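Local coordinates for D7 protein (Anopheles stephensi, PDB 3NHI) that binds and sequesters host mediators such as cysteinyl leukotrienes, and also binds stable thromboxane A2 analogues, modulating the blood feeding of female mosquitoes, at residues L6-A11 and K140-M145; S154-C159 and N256-H261; L197-D202 and V211-L216. One frame throughout, in Å; residues are numbered along the deposited sequence.

Interaction 1. Residues L6-A11 and K140-M145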
ATOM      1  N   LEU A   6       8.597   2.653   8.951  1.00  5.22           N
ATOM      2  CA  LEU A   6       8.053   2.462   7.606  1.00  5.35           C
ATOM      3  C   LEU A   6       8.978   3.031   6.540  1.00  4.82           C
ATOM      4  O   LEU A   6       9.468   4.164   6.666  1.00  5.16           O
ATOM      5  CB  LEU A   6       6.667   3.109   7.500  1.00  6.03           C
ATOM      6  CG  LEU A   6       5.643   2.561   8.511  1.00  7.99           C
ATOM      7  CD1 LEU A   6       4.308   3.302   8.453  1.00 11.34           C
ATOM      8  CD2 LEU A   6       5.455   1.029   8.389  1.00  9.38           C
ATOM      9  N   ASP A   7       9.209   2.236   5.501  1.00  4.64           N
ATOM     10  CA  ASP A   7      10.021   2.691   4.383  1.00  4.68           C
ATOM     11  C   ASP A   7       9.222   3.524   3.378  1.00  4.57           C
ATOM     12  O   ASP A   7       8.030   3.754   3.565  1.00  4.30           O
ATOM     13  CB  ASP A   7      10.786   1.518   3.740  1.00  5.13           C
ATOM     14  CG  ASP A   7       9.905   0.591   2.912  1.00  6.40           C
ATOM     15  OD1 ASP A   7       8.881   1.029   2.345  1.00  5.60           O
ATOM     16  OD2 ASP A   7      10.277  -0.599   2.785  1.00  8.05           O
ATOM     17  N   ALA A   8       9.880   3.988   2.320  1.00  4.55           N
ATOM     18  CA  ALA A   8       9.193   4.879   1.379  1.00  4.90           C
ATOM     19  C   ALA A   8       8.009   4.235   0.659  1.00  4.66           C
ATOM     20  O   ALA A   8       6.987   4.905   0.430  1.00  5.02           O
ATOM     21  CB  ALA A   8      10.184   5.458   0.376  1.00  5.14           C
ATOM     22  N   GLU A   9       8.140   2.961   0.292  1.00  4.75           N
ATOM     23  CA  GLU A   9       7.043   2.259  -0.360  1.00  4.59           C
ATOM     24  C   GLU A   9       5.872   2.063   0.607  1.00  4.42           C
ATOM     25  O   GLU A   9       4.708   2.188   0.219  1.00  4.22           O
ATOM     26  CB  GLU A   9       7.500   0.907  -0.921  1.00  4.60           C
ATOM     27  CG  GLU A   9       6.377   0.080  -1.579  1.00  5.77           C
ATOM     28  CD  GLU A   9       5.485  -0.685  -0.596  1.00  5.45           C
ATOM     29  OE1 GLU A   9       5.947  -1.084   0.496  1.00  6.13           O
ATOM     30  OE2 GLU A   9       4.307  -0.921  -0.942  1.00  6.30           O
ATOM     31  N   GLN A  10       6.183   1.750   1.863  1.00  4.17           N
ATOM     32  CA  GLN A  10       5.132   1.501   2.837  1.00  4.04           C
ATOM     33  C   GLN A  10       4.340   2.774   3.107  1.00  4.54           C
ATOM     34  O   GLN A  10       3.107   2.736   3.234  1.00  4.55           O
ATOM     35  CB  GLN A  10       5.733   0.944   4.110  1.00  4.31           C
ATOM     36  CG  GLN A  10       6.232  -0.471   3.954  1.00  5.90           C
ATOM     37  CD  GLN A  10       6.946  -0.893   5.205  1.00  7.54           C
ATOM     38  OE1 GLN A  10       7.998  -0.375   5.535  1.00  6.80           O
ATOM     39  NE2 GLN A  10       6.325  -1.788   5.967  1.00 12.07           N
ATOM     40  N   ALA A  11       5.038   3.902   3.182  1.00  4.57           N
ATOM     41  CA  ALA A  11       4.363   5.190   3.334  1.00  4.94           C
ATOM     42  C   ALA A  11       3.528   5.548   2.096  1.00  4.58           C
ATOM     43  O   ALA A  11       2.370   5.984   2.229  1.00  4.85           O
ATOM     44  CB  ALA A  11       5.369   6.293   3.643  1.00  5.20           C
ATOM     45  N   LYS A 140      15.448   9.925  -2.240  1.00  8.45           N
ATOM     46  CA  LYS A 140      16.702   9.665  -1.533  1.00  8.64           C
ATOM     47  C   LYS A 140      16.651   8.327  -0.800  1.00  8.30           C
ATOM     48  O   LYS A 140      17.647   7.619  -0.730  1.00  9.18           O
ATOM     49  CB  LYS A 140      17.041  10.777  -0.537  1.00  9.14           C
ATOM     50  CG  LYS A 140      17.386  12.103  -1.177  1.00 10.69           C
ATOM     51  CD  LYS A 140      17.742  13.152  -0.136  1.00 14.20           C
ATOM     52  CE  LYS A 140      18.045  14.483  -0.804  1.00 16.98           C
ATOM     53  NZ  LYS A 140      18.686  15.460   0.120  1.00 19.37           N
ATOM     54  N   ILE A 141      15.486   7.987  -0.246  1.00  7.77           N
ATOM     55  CA  ILE A 141      15.300   6.708   0.421  1.00  7.55           C
ATOM     56  C   ILE A 141      15.452   5.552  -0.573  1.00  7.80           C
ATOM     57  O   ILE A 141      16.194   4.611  -0.308  1.00  7.92           O
ATOM     58  CB  ILE A 141      13.919   6.631   1.151  1.00  6.59           C
ATOM     59  CG1 ILE A 141      13.730   7.805   2.138  1.00  7.68           C
ATOM     60  CG2 ILE A 141      13.718   5.246   1.811  1.00  6.79           C
ATOM     61  CD1 ILE A 141      14.611   7.773   3.383  1.00  7.81           C
ATOM     62  N   TYR A 142      14.774   5.628  -1.722  1.00  7.70           N
ATOM     63  CA  TYR A 142      14.888   4.567  -2.728  1.00  8.37           C
ATOM     64  C   TYR A 142      16.328   4.420  -3.206  1.00  9.21           C
ATOM     65  O   TYR A 142      16.816   3.299  -3.358  1.00  9.46           O
ATOM     66  CB  TYR A 142      13.997   4.833  -3.935  1.00  7.86           C
ATOM     67  CG  TYR A 142      12.514   4.800  -3.655  1.00  6.34           C
ATOM     68  CD1 TYR A 142      11.865   3.613  -3.278  1.00  6.14           C
ATOM     69  CD2 TYR A 142      11.745   5.949  -3.801  1.00  7.50           C
ATOM     70  CE1 TYR A 142      10.492   3.593  -3.037  1.00  7.03           C
ATOM     71  CE2 TYR A 142      10.374   5.944  -3.564  1.00  6.93           C
ATOM     72  CZ  TYR A 142       9.750   4.766  -3.176  1.00  6.39           C
ATOM     73  OH  TYR A 142       8.390   4.750  -2.941  1.00  6.83           O
ATOM     74  N   ALA A 143      17.011   5.547  -3.403  1.00  9.63           N
ATOM     75  CA  ALA A 143      18.396   5.519  -3.880  1.00 10.73           C
ATOM     76  C   ALA A 143      19.333   4.846  -2.873  1.00 11.28           C
ATOM     77  O   ALA A 143      20.246   4.117  -3.262  1.00 12.14           O
ATOM     78  CB  ALA A 143      18.874   6.938  -4.210  1.00 10.92           C
ATOM     79  N   ALA A 144      19.096   5.085  -1.588  1.00 11.56           N
ATOM     80  CA  ALA A 144      19.917   4.514  -0.518  1.00 12.03           C
ATOM     81  C   ALA A 144      19.561   3.066  -0.202  1.00 12.50           C
ATOM     82  O   ALA A 144      20.374   2.339   0.376  1.00 13.72           O
ATOM     83  CB  ALA A 144      19.816   5.364   0.741  1.00 12.39           C
ATOM     84  N   MET A 145      18.348   2.660  -0.573  1.00 12.00           N
ATOM     85  CA  MET A 145      17.812   1.357  -0.198  1.00 12.28           C
ATOM     86  C   MET A 145      17.227   0.630  -1.415  1.00 11.00           C
ATOM     87  O   MET A 145      16.017   0.613  -1.618  1.00 10.13           O
ATOM     88  CB  MET A 145      16.779   1.519   0.922  1.00 12.97           C
ATOM     89  CG  MET A 145      17.408   1.954   2.250  1.00 17.14           C
ATOM     90  SD  MET A 145      16.251   2.404   3.557  1.00 23.26           S
ATOM     91  CE  MET A 145      15.327   0.881   3.779  1.00 23.83           C
TER
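Beside the lipid-binding pocket, in the all-helical fold of the odorant-binding-protein family, the first turn of helix 8-22 packs through A8 on I141 and Y142, in the last turn of helix 135-144. The methyl of A8 does most of the touching. It sits over one face of the Y142 ring, displaced toward the rim, with A8 CB 4.0 Å from the ring centroid and 23° off the ring normal, a CH-pi contact. The nearest ring atom is the one that carries the hydroxyl: A8 CB lies 3.6 Å from Y142 CZ. On its other flank the same methyl meets the branch methyl of the isoleucine, A8 CB to I141 CG2 at 3.8 Å. With chi1 at -55°, the isoleucine turns CG2 away from its backbone N and toward helix 8-22.

The helix start that brings A8 here is fixed by a capping box. D7 is the N-cap: Q10 N gives a hydrogen bond of 2.8 Å to D7 OD1, and D7 N returns one of 2.9 Å to Q10 OE1, almost straight at 176°. E9 turns its carboxylate away from helix 135-144 and binds Y268 and R198.

Between nearest atoms, the Y142 side chain lies about 5 Å from the bound hydroxyeicosatetraenoic acid and about 4 Å from that of K151, a ligand-binding residue, so this packing borders the site itself. At the far end of the tyrosine, Y142 OH passes 3.7 Å from A8 O.

Interaction 2. Residues S154-C159 and N256-H261; sequences SFHAYC and NAFDFH
H156 reaches from the first turn of helix 155-163 to F258 on helix 251-266, and the two rings form a T-shaped (edge-to-face) pair in the buried interior of the second helical bundle. The CB of H156 already points toward helix 251-266. With chi1 at -56°, CG stands anti to the carbonyl carbon, a rotation that directs the imidazole across to F258. H156 CD2, on one side of the ring, comes 3.7 Å from F258 CE2. H156 CE1, on the other side, passes 4.0 Å from the backbone oxygen F258 O. Between them, H156 NE2 leads: it stands over the face of the phenyl ring, offset toward the rim, 3.4 Å from F258 CE2 and 3.5 Å from F258 CZ. The centroids are 4.6 Å apart and the planes meet at 68°, so the imidazole presents its edge, NE2 foremost, to the phenyl pi cloud.

The start of helix 155-163 is capped by S154, whose OG accepts from A157 N at 3.0 Å. S154 OG also bonds to E262, one turn beyond F258 on the partner helix, which gives the two helices a polar tie beside the aromatic one. I193 of helix 184-196 touches both rings, and C159 is joined to that helix by its disulfide to C192. Across the phenyl face, the far ring atoms F258 CG and F258 CD1 lie about 4.1 Å from H156 NE2.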
ATOM      1  N   SER A 154       6.403  -3.117 -10.762  1.00  5.86           N
ATOM      2  CA  SER A 154       5.301  -3.876 -10.143  1.00  5.48           C
ATOM      3  C   SER A 154       5.838  -4.775  -9.047  1.00  5.32           C
ATOM      4  O   SER A 154       7.016  -5.158  -9.062  1.00  5.53           O
ATOM      5  CB  SER A 154       4.534  -4.704 -11.181  1.00  5.69           C
ATOM      6  OG  SER A 154       5.337  -5.754 -11.707  1.00  5.81           O
ATOM      7  N   PHE A 155       4.975  -5.129  -8.095  1.00  5.24           N
ATOM      8  CA  PHE A 155       5.397  -6.127  -7.130  1.00  5.10           C
ATOM      9  C   PHE A 155       5.754  -7.444  -7.790  1.00  5.15           C
ATOM     10  O   PHE A 155       6.704  -8.103  -7.369  1.00  6.16           O
ATOM     11  CB  PHE A 155       4.403  -6.309  -5.971  1.00  4.67           C
ATOM     12  CG  PHE A 155       4.838  -5.603  -4.717  1.00  4.00           C
ATOM     13  CD1 PHE A 155       5.993  -6.021  -4.049  1.00  4.52           C
ATOM     14  CD2 PHE A 155       4.128  -4.500  -4.219  1.00  4.93           C
ATOM     15  CE1 PHE A 155       6.448  -5.346  -2.911  1.00  5.02           C
ATOM     16  CE2 PHE A 155       4.578  -3.826  -3.072  1.00  5.03           C
ATOM     17  CZ  PHE A 155       5.733  -4.253  -2.417  1.00  5.12           C
ATOM     18  N   HIS A 156       5.031  -7.802  -8.853  1.00  5.23           N
ATOM     19  CA  HIS A 156       5.333  -9.060  -9.527  1.00  5.22           C
ATOM     20  C   HIS A 156       6.757  -9.053 -10.093  1.00  5.22           C
ATOM     21  O   HIS A 156       7.463 -10.049  -9.978  1.00  6.11           O
ATOM     22  CB  HIS A 156       4.310  -9.362 -10.621  1.00  4.95           C
ATOM     23  CG  HIS A 156       2.892  -9.385 -10.135  1.00  5.17           C
ATOM     24  ND1 HIS A 156       2.300  -8.305  -9.515  1.00  5.73           N
ATOM     25  CD2 HIS A 156       1.939 -10.344 -10.216  1.00  5.59           C
ATOM     26  CE1 HIS A 156       1.050  -8.612  -9.209  1.00  5.63           C
ATOM     27  NE2 HIS A 156       0.805  -9.842  -9.628  1.00  4.44           N
ATOM     28  N   ALA A 157       7.186  -7.934 -10.675  1.00  5.48           N
ATOM     29  CA  ALA A 157       8.543  -7.839 -11.211  1.00  5.68           C
ATOM     30  C   ALA A 157       9.597  -7.771 -10.114  1.00  5.55           C
ATOM     31  O   ALA A 157      10.646  -8.423 -10.217  1.00  6.72           O
ATOM     32  CB  ALA A 157       8.660  -6.645 -12.136  1.00  5.70           C
ATOM     33  N   TYR A 158       9.330  -6.973  -9.080  1.00  5.81           N
ATOM     34  CA  TYR A 158      10.220  -6.883  -7.935  1.00  6.15           C
ATOM     35  C   TYR A 158      10.452  -8.267  -7.318  1.00  6.66           C
ATOM     36  O   TYR A 158      11.593  -8.667  -7.044  1.00  6.98           O
ATOM     37  CB  TYR A 158       9.640  -5.904  -6.900  1.00  6.78           C
ATOM     38  CG  TYR A 158      10.382  -5.918  -5.590  1.00  7.20           C
ATOM     39  CD1 TYR A 158      11.468  -5.076  -5.372  1.00  8.44           C
ATOM     40  CD2 TYR A 158      10.017  -6.811  -4.572  1.00  8.27           C
ATOM     41  CE1 TYR A 158      12.165  -5.104  -4.156  1.00  9.48           C
ATOM     42  CE2 TYR A 158      10.707  -6.853  -3.376  1.00 10.69           C
ATOM     43  CZ  TYR A 158      11.770  -6.007  -3.172  1.00 10.40           C
ATOM     44  OH  TYR A 158      12.438  -6.081  -1.966  1.00 13.41           O
ATOM     45  N   CYS A 159       9.364  -9.004  -7.121  1.00  6.16           N
ATOM     46  CA  CYS A 159       9.414 -10.317  -6.490  1.00  6.31           C
ATOM     47  C   CYS A 159      10.057 -11.371  -7.392  1.00  6.85           C
ATOM     48  O   CYS A 159      10.791 -12.231  -6.905  1.00  7.03           O
ATOM     49  CB  CYS A 159       8.010 -10.740  -6.070  1.00  5.95           C
ATOM     50  SG  CYS A 159       7.293  -9.655  -4.795  1.00  5.41           S
ATOM     51  N   ASN A 256      -7.562 -11.676 -14.381  1.00  6.26           N
ATOM     52  CA  ASN A 256      -7.826 -10.275 -14.716  1.00  6.10           C
ATOM     53  C   ASN A 256      -7.638  -9.360 -13.503  1.00  6.01           C
ATOM     54  O   ASN A 256      -7.072  -8.273 -13.627  1.00  6.26           O
ATOM     55  CB  ASN A 256      -9.223 -10.121 -15.325  1.00  6.73           C
ATOM     56  CG  ASN A 256      -9.346 -10.805 -16.676  1.00  7.51           C
ATOM     57  OD1 ASN A 256      -8.347 -11.100 -17.330  1.00  8.94           O
ATOM     58  ND2 ASN A 256     -10.579 -11.044 -17.103  1.00  9.31           N
ATOM     59  N   ALA A 257      -8.098  -9.814 -12.340  1.00  5.58           N
ATOM     60  CA  ALA A 257      -7.973  -9.047 -11.096  1.00  5.14           C
ATOM     61  C   ALA A 257      -6.518  -8.899 -10.665  1.00  4.72           C
ATOM     62  O   ALA A 257      -6.083  -7.814 -10.282  1.00  4.89           O
ATOM     63  CB  ALA A 257      -8.782  -9.711  -9.993  1.00  5.18           C
ATOM     64  N   PHE A 258      -5.767  -9.991 -10.759  1.00  5.15           N
ATOM     65  CA  PHE A 258      -4.366 -10.030 -10.341  1.00  4.90           C
ATOM     66  C   PHE A 258      -3.498  -9.229 -11.316  1.00  4.95           C
ATOM     67  O   PHE A 258      -2.579  -8.514 -10.885  1.00  4.72           O
ATOM     68  CB  PHE A 258      -3.946 -11.496 -10.295  1.00  4.60           C
ATOM     69  CG  PHE A 258      -2.733 -11.814  -9.453  1.00  5.37           C
ATOM     70  CD1 PHE A 258      -2.659 -11.515  -8.086  1.00  5.20           C
ATOM     71  CD2 PHE A 258      -1.707 -12.540 -10.033  1.00  4.85           C
ATOM     72  CE1 PHE A 258      -1.534 -11.911  -7.324  1.00  5.12           C
ATOM     73  CE2 PHE A 258      -0.595 -12.936  -9.299  1.00  5.23           C
ATOM     74  CZ  PHE A 258      -0.506 -12.632  -7.936  1.00  5.41           C
ATOM     75  N   ASP A 259      -3.795  -9.319 -12.614  1.00  5.21           N
ATOM     76  CA  ASP A 259      -3.085  -8.534 -13.625  1.00  5.21           C
ATOM     77  C   ASP A 259      -3.351  -7.042 -13.429  1.00  4.97           C
ATOM     78  O   ASP A 259      -2.430  -6.227 -13.528  1.00  4.75           O
ATOM     79  CB  ASP A 259      -3.506  -8.925 -15.054  1.00  5.36           C
ATOM     80  CG  ASP A 259      -3.075 -10.328 -15.456  1.00  6.86           C
ATOM     81  OD1 ASP A 259      -2.232 -10.944 -14.773  1.00  6.55           O
ATOM     82  OD2 ASP A 259      -3.566 -10.797 -16.507  1.00  7.89           O
ATOM     83  N   PHE A 260      -4.596  -6.680 -13.123  1.00  5.06           N
ATOM     84  CA  PHE A 260      -4.908  -5.263 -12.877  1.00  4.71           C
ATOM     85  C   PHE A 260      -4.151  -4.772 -11.646  1.00  5.01           C
ATOM     86  O   PHE A 260      -3.602  -3.667 -11.653  1.00  5.09           O
ATOM     87  CB  PHE A 260      -6.417  -5.048 -12.735  1.00  4.92           C
ATOM     88  CG  PHE A 260      -6.832  -3.599 -12.645  1.00  4.51           C
ATOM     89  CD1 PHE A 260      -6.223  -2.619 -13.432  1.00  6.35           C
ATOM     90  CD2 PHE A 260      -7.870  -3.231 -11.812  1.00  6.10           C
ATOM     91  CE1 PHE A 260      -6.639  -1.282 -13.371  1.00  6.35           C
ATOM     92  CE2 PHE A 260      -8.299  -1.902 -11.742  1.00  7.21           C
ATOM     93  CZ  PHE A 260      -7.685  -0.927 -12.529  1.00  7.48           C
ATOM     94  N   HIS A 261      -4.094  -5.602 -10.599  1.00  4.82           N
ATOM     95  CA  HIS A 261      -3.315  -5.206  -9.433  1.00  4.36           C
ATOM     96  C   HIS A 261      -1.818  -5.148  -9.747  1.00  4.48           C
ATOM     97  O   HIS A 261      -1.115  -4.288  -9.205  1.00  5.58           O
ATOM     98  CB  HIS A 261      -3.613  -6.063  -8.203  1.00  4.58           C
ATOM     99  CG  HIS A 261      -3.360  -5.353  -6.902  1.00  3.90           C
ATOM    100  ND1 HIS A 261      -3.923  -5.774  -5.718  1.00  4.60           N
ATOM    101  CD2 HIS A 261      -2.636  -4.246  -6.599  1.00  5.30           C
ATOM    102  CE1 HIS A 261      -3.536  -4.975  -4.737  1.00  5.57           C
ATOM    103  NE2 HIS A 261      -2.757  -4.037  -5.244  1.00  5.52           N
TER

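Interaction 3. Residues L197-D202 and V211-L216; sequences LRYMDD and VRDFNL
Y199 and D213 account for nearly all of the surface buried here, and a single hydrogen bond joins them inside the second helical bundle of this odorant-binding-type fold. Y199 leads into a small two-stranded antiparallel hairpin, 200-201 with 204-205, while D213 belongs to helix 207-216, which follows that hairpin. The backbones stay well apart, Y199 CA and V211 CA being 9.6 Å from each other, so it is the length of the tyrosine that spans the interval.

Y199 OH donates to D213 OD2 over 2.6 Å, a short bond. The hydroxyl approaches OD2 on its anti side and 15° out of the carboxylate plane. Relative to the tyrosine, the acceptor lies at the ring edge, close to the ring plane, with D213 OD2 also 3.1 Å from Y199 CE1; ring and carboxylate are turned 61° against each other. The CB of D213 points toward the tyrosine's segment, and chi1 of -82° sets the carboxylate at the hydroxyl.

The carboxylate is buried but has several partners. D213 OD2 probably takes a second hydrogen bond from H261 ND1, and D213 OD1 forms a salt bridge with R264, both on helix 251-266. The arginine would be expected to favour the charged form of the aspartate.

The tyrosine ring is enclosed as well: F194 meets it edge-to-face, and F258 of helix 251-266 packs against it. Just before it, R198 ends helix 184-196 in a Schellman motif with positive phi, which turns the chain toward the hairpin. L197, two residues before the tyrosine, lies over it, its CB 4.0 Å above one face of the Y199 ring, offset toward the rim.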
ATOM      1  N   LEU A 197       0.860  -6.946  -2.323  1.00  5.44           N
ATOM      2  CA  LEU A 197      -0.509  -6.546  -2.665  1.00  5.82           C
ATOM      3  C   LEU A 197      -1.421  -6.442  -1.448  1.00  5.44           C
ATOM      4  O   LEU A 197      -2.590  -6.106  -1.588  1.00  5.93           O
ATOM      5  CB  LEU A 197      -1.118  -7.520  -3.676  1.00  5.71           C
ATOM      6  CG  LEU A 197      -0.368  -7.771  -4.984  1.00  7.39           C
ATOM      7  CD1 LEU A 197      -1.251  -8.572  -5.935  1.00  7.05           C
ATOM      8  CD2 LEU A 197       0.156  -6.513  -5.654  1.00  9.65           C
ATOM      9  N   ARG A 198      -0.873  -6.754  -0.273  1.00  5.40           N
ATOM     10  CA  ARG A 198      -1.604  -6.722   1.005  1.00  5.22           C
ATOM     11  C   ARG A 198      -2.735  -7.753   1.059  1.00  5.11           C
ATOM     12  O   ARG A 198      -3.682  -7.615   1.827  1.00  5.78           O
ATOM     13  CB  ARG A 198      -2.087  -5.298   1.325  1.00  5.16           C
ATOM     14  CG  ARG A 198      -1.022  -4.396   1.985  1.00  5.29           C
ATOM     15  CD  ARG A 198       0.203  -4.089   1.092  1.00  5.45           C
ATOM     16  NE  ARG A 198       1.041  -3.064   1.713  1.00  4.92           N
ATOM     17  CZ  ARG A 198       2.136  -2.539   1.167  1.00  5.22           C
ATOM     18  NH1 ARG A 198       2.549  -2.927  -0.037  1.00  5.44           N
ATOM     19  NH2 ARG A 198       2.817  -1.603   1.817  1.00  5.09           N
ATOM     20  N   TYR A 199      -2.615  -8.793   0.241  1.00  5.16           N
ATOM     21  CA  TYR A 199      -3.461  -9.990   0.371  1.00  5.29           C
ATOM     22  C   TYR A 199      -3.198 -10.717   1.687  1.00  5.97           C
ATOM     23  O   TYR A 199      -4.077 -11.408   2.219  1.00  6.56           O
ATOM     24  CB  TYR A 199      -3.153 -10.971  -0.757  1.00  5.32           C
ATOM     25  CG  TYR A 199      -3.710 -10.663  -2.123  1.00  4.66           C
ATOM     26  CD1 TYR A 199      -4.383  -9.457  -2.416  1.00  5.11           C
ATOM     27  CD2 TYR A 199      -3.543 -11.585  -3.149  1.00  5.01           C
ATOM     28  CE1 TYR A 199      -4.888  -9.214  -3.690  1.00  5.19           C
ATOM     29  CE2 TYR A 199      -4.032 -11.353  -4.418  1.00  5.89           C
ATOM     30  CZ  TYR A 199      -4.710 -10.177  -4.693  1.00  4.63           C
ATOM     31  OH  TYR A 199      -5.186  -9.973  -5.974  1.00  6.68           O
ATOM     32  N   MET A 200      -1.964 -10.626   2.172  1.00  6.20           N
ATOM     33  CA  MET A 200      -1.554 -11.246   3.418  1.00  6.62           C
ATOM     34  C   MET A 200      -0.582 -10.334   4.125  1.00  7.49           C
ATOM     35  O   MET A 200       0.124  -9.551   3.483  1.00  7.79           O
ATOM     36  CB  MET A 200      -0.857 -12.591   3.162  1.00  7.16           C
ATOM     37  CG  MET A 200      -1.725 -13.609   2.468  1.00  7.51           C
ATOM     38  SD  MET A 200      -0.926 -15.206   2.222  1.00  9.11           S
ATOM     39  CE  MET A 200      -1.160 -15.931   3.843  1.00  8.97           C
ATOM     40  N   ASP A 201      -0.554 -10.429   5.445  1.00  8.56           N
ATOM     41  CA  ASP A 201       0.458  -9.741   6.242  1.00 10.28           C
ATOM     42  C   ASP A 201       0.829 -10.634   7.413  1.00 10.92           C
ATOM     43  O   ASP A 201       0.531 -11.823   7.389  1.00 10.69           O
ATOM     44  CB  ASP A 201      -0.001  -8.327   6.651  1.00 10.75           C
ATOM     45  CG  ASP A 201      -1.152  -8.314   7.651  1.00 11.38           C
ATOM     46  OD1 ASP A 201      -1.627  -7.191   7.934  1.00 15.46           O
ATOM     47  OD2 ASP A 201      -1.579  -9.372   8.158  1.00 12.04           O
ATOM     48  N   ASP A 202       1.474 -10.070   8.432  1.00 12.48           N
ATOM     49  CA  ASP A 202       1.892 -10.863   9.590  1.00 14.03           C
ATOM     50  C   ASP A 202       0.723 -11.504  10.365  1.00 14.16           C
ATOM     51  O   ASP A 202       0.921 -12.459  11.121  1.00 15.30           O
ATOM     52  CB  ASP A 202       2.795 -10.037  10.525  1.00 14.86           C
ATOM     53  CG  ASP A 202       4.188  -9.790   9.942  1.00 16.98           C
ATOM     54  OD1 ASP A 202       4.559 -10.437   8.939  1.00 17.38           O
ATOM     55  OD2 ASP A 202       4.919  -8.942  10.507  1.00 20.70           O
ATOM     56  N   VAL A 211     -11.127  -9.850  -2.335  1.00  5.76           N
ATOM     57  CA  VAL A 211     -12.446  -9.451  -2.821  1.00  6.27           C
ATOM     58  C   VAL A 211     -12.391  -8.060  -3.453  1.00  5.86           C
ATOM     59  O   VAL A 211     -12.981  -7.853  -4.515  1.00  6.07           O
ATOM     60  CB  VAL A 211     -13.506  -9.520  -1.706  1.00  6.05           C
ATOM     61  CG1 VAL A 211     -14.819  -8.871  -2.139  1.00  6.81           C
ATOM     62  CG2 VAL A 211     -13.745 -10.979  -1.310  1.00  7.43           C
ATOM     63  N   ARG A 212     -11.672  -7.120  -2.829  1.00  5.62           N
ATOM     64  CA  ARG A 212     -11.564  -5.752  -3.355  1.00  5.66           C
ATOM     65  C   ARG A 212     -11.044  -5.753  -4.795  1.00  5.29           C
ATOM     66  O   ARG A 212     -11.523  -4.989  -5.634  1.00  5.44           O
ATOM     67  CB  ARG A 212     -10.664  -4.900  -2.465  1.00  5.73           C
ATOM     68  CG  ARG A 212     -10.647  -3.416  -2.813  1.00  7.23           C
ATOM     69  CD  ARG A 212      -9.766  -2.705  -1.805  1.00  8.22           C
ATOM     70  NE  ARG A 212      -9.802  -1.244  -1.916  1.00  9.21           N
ATOM     71  CZ  ARG A 212      -8.916  -0.527  -2.594  1.00  9.05           C
ATOM     72  NH1 ARG A 212      -7.947  -1.124  -3.271  1.00  7.34           N
ATOM     73  NH2 ARG A 212      -9.006   0.793  -2.607  1.00  9.63           N
ATOM     74  N   ASP A 213     -10.096  -6.641  -5.086  1.00  5.20           N
ATOM     75  CA  ASP A 213      -9.552  -6.736  -6.440  1.00  5.18           C
ATOM     76  C   ASP A 213     -10.569  -7.229  -7.468  1.00  5.14           C
ATOM     77  O   ASP A 213     -10.527  -6.814  -8.635  1.00  5.85           O
ATOM     78  CB  ASP A 213      -8.301  -7.615  -6.462  1.00  4.83           C
ATOM     79  CG  ASP A 213      -7.050  -6.870  -6.036  1.00  4.94           C
ATOM     80  OD1 ASP A 213      -7.136  -5.674  -5.706  1.00  6.10           O
ATOM     81  OD2 ASP A 213      -5.970  -7.484  -6.075  1.00  5.07           O
ATOM     82  N   PHE A 214     -11.477  -8.118  -7.054  1.00  5.30           N
ATOM     83  CA  PHE A 214     -12.584  -8.520  -7.925  1.00  5.88           C
ATOM     84  C   PHE A 214     -13.602  -7.389  -8.092  1.00  5.96           C
ATOM     85  O   PHE A 214     -14.140  -7.185  -9.187  1.00  6.04           O
ATOM     86  CB  PHE A 214     -13.258  -9.795  -7.404  1.00  5.98           C
ATOM     87  CG  PHE A 214     -12.468 -11.045  -7.658  1.00  5.56           C
ATOM     88  CD1 PHE A 214     -11.378 -11.380  -6.853  1.00  5.73           C
ATOM     89  CD2 PHE A 214     -12.807 -11.890  -8.706  1.00  6.20           C
ATOM     90  CE1 PHE A 214     -10.648 -12.550  -7.093  1.00  6.26           C
ATOM     91  CE2 PHE A 214     -12.092 -13.061  -8.945  1.00  6.18           C
ATOM     92  CZ  PHE A 214     -11.006 -13.386  -8.137  1.00  6.94           C
ATOM     93  N   ASN A 215     -13.847  -6.634  -7.021  1.00  5.83           N
ATOM     94  CA  ASN A 215     -14.737  -5.470  -7.108  1.00  6.67           C
ATOM     95  C   ASN A 215     -14.179  -4.460  -8.097  1.00  6.25           C
ATOM     96  O   ASN A 215     -14.927  -3.879  -8.882  1.00  6.75           O
ATOM     97  CB  ASN A 215     -14.937  -4.826  -5.737  1.00  6.76           C
ATOM     98  CG  ASN A 215     -15.719  -5.713  -4.788  1.00  7.54           C
ATOM     99  OD1 ASN A 215     -16.359  -6.685  -5.198  1.00 10.10           O
ATOM    100  ND2 ASN A 215     -15.691  -5.358  -3.513  1.00  9.96           N
ATOM    101  N   LEU A 216     -12.855  -4.293  -8.089  1.00  6.57           N
ATOM    102  CA  LEU A 216     -12.189  -3.316  -8.949  1.00  6.59           C
ATOM    103  C   LEU A 216     -12.211  -3.660 -10.441  1.00  7.09           C
ATOM    104  O   LEU A 216     -12.008  -2.776 -11.275  1.00  7.97           O
ATOM    105  CB  LEU A 216     -10.755  -3.054  -8.465  1.00  6.54           C
ATOM    106  CG  LEU A 216     -10.661  -2.113  -7.258  1.00  5.95           C
ATOM    107  CD1 LEU A 216      -9.271  -2.202  -6.642  1.00  7.52           C
ATOM    108  CD2 LEU A 216     -10.984  -0.671  -7.633  1.00  8.87           C
TER

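In the fold
Interaction 1 closes first along the chain and borders the lipid pocket; interactions 2 and 3 belong to the second bundle, with 197-202/211-216 nested inside the loop that 154-159/256-261 closes. The centres of interactions 2 and 3 are about 12 Å apart, and helix 251-266, which carries one side of interaction 2, also lines interaction 3, where F258 packs on L197. The centre of interaction 1 lies about 20 Å from that of interaction 2 and 22 Å from that of interaction 3, across the chain's centre from the latter. E9 nevertheless bridges the gap, with a salt bridge from E9 OE2 to R198 NH1 (2.8 Å) and packing on F155, so the ligand-binding half is tied directly to the other.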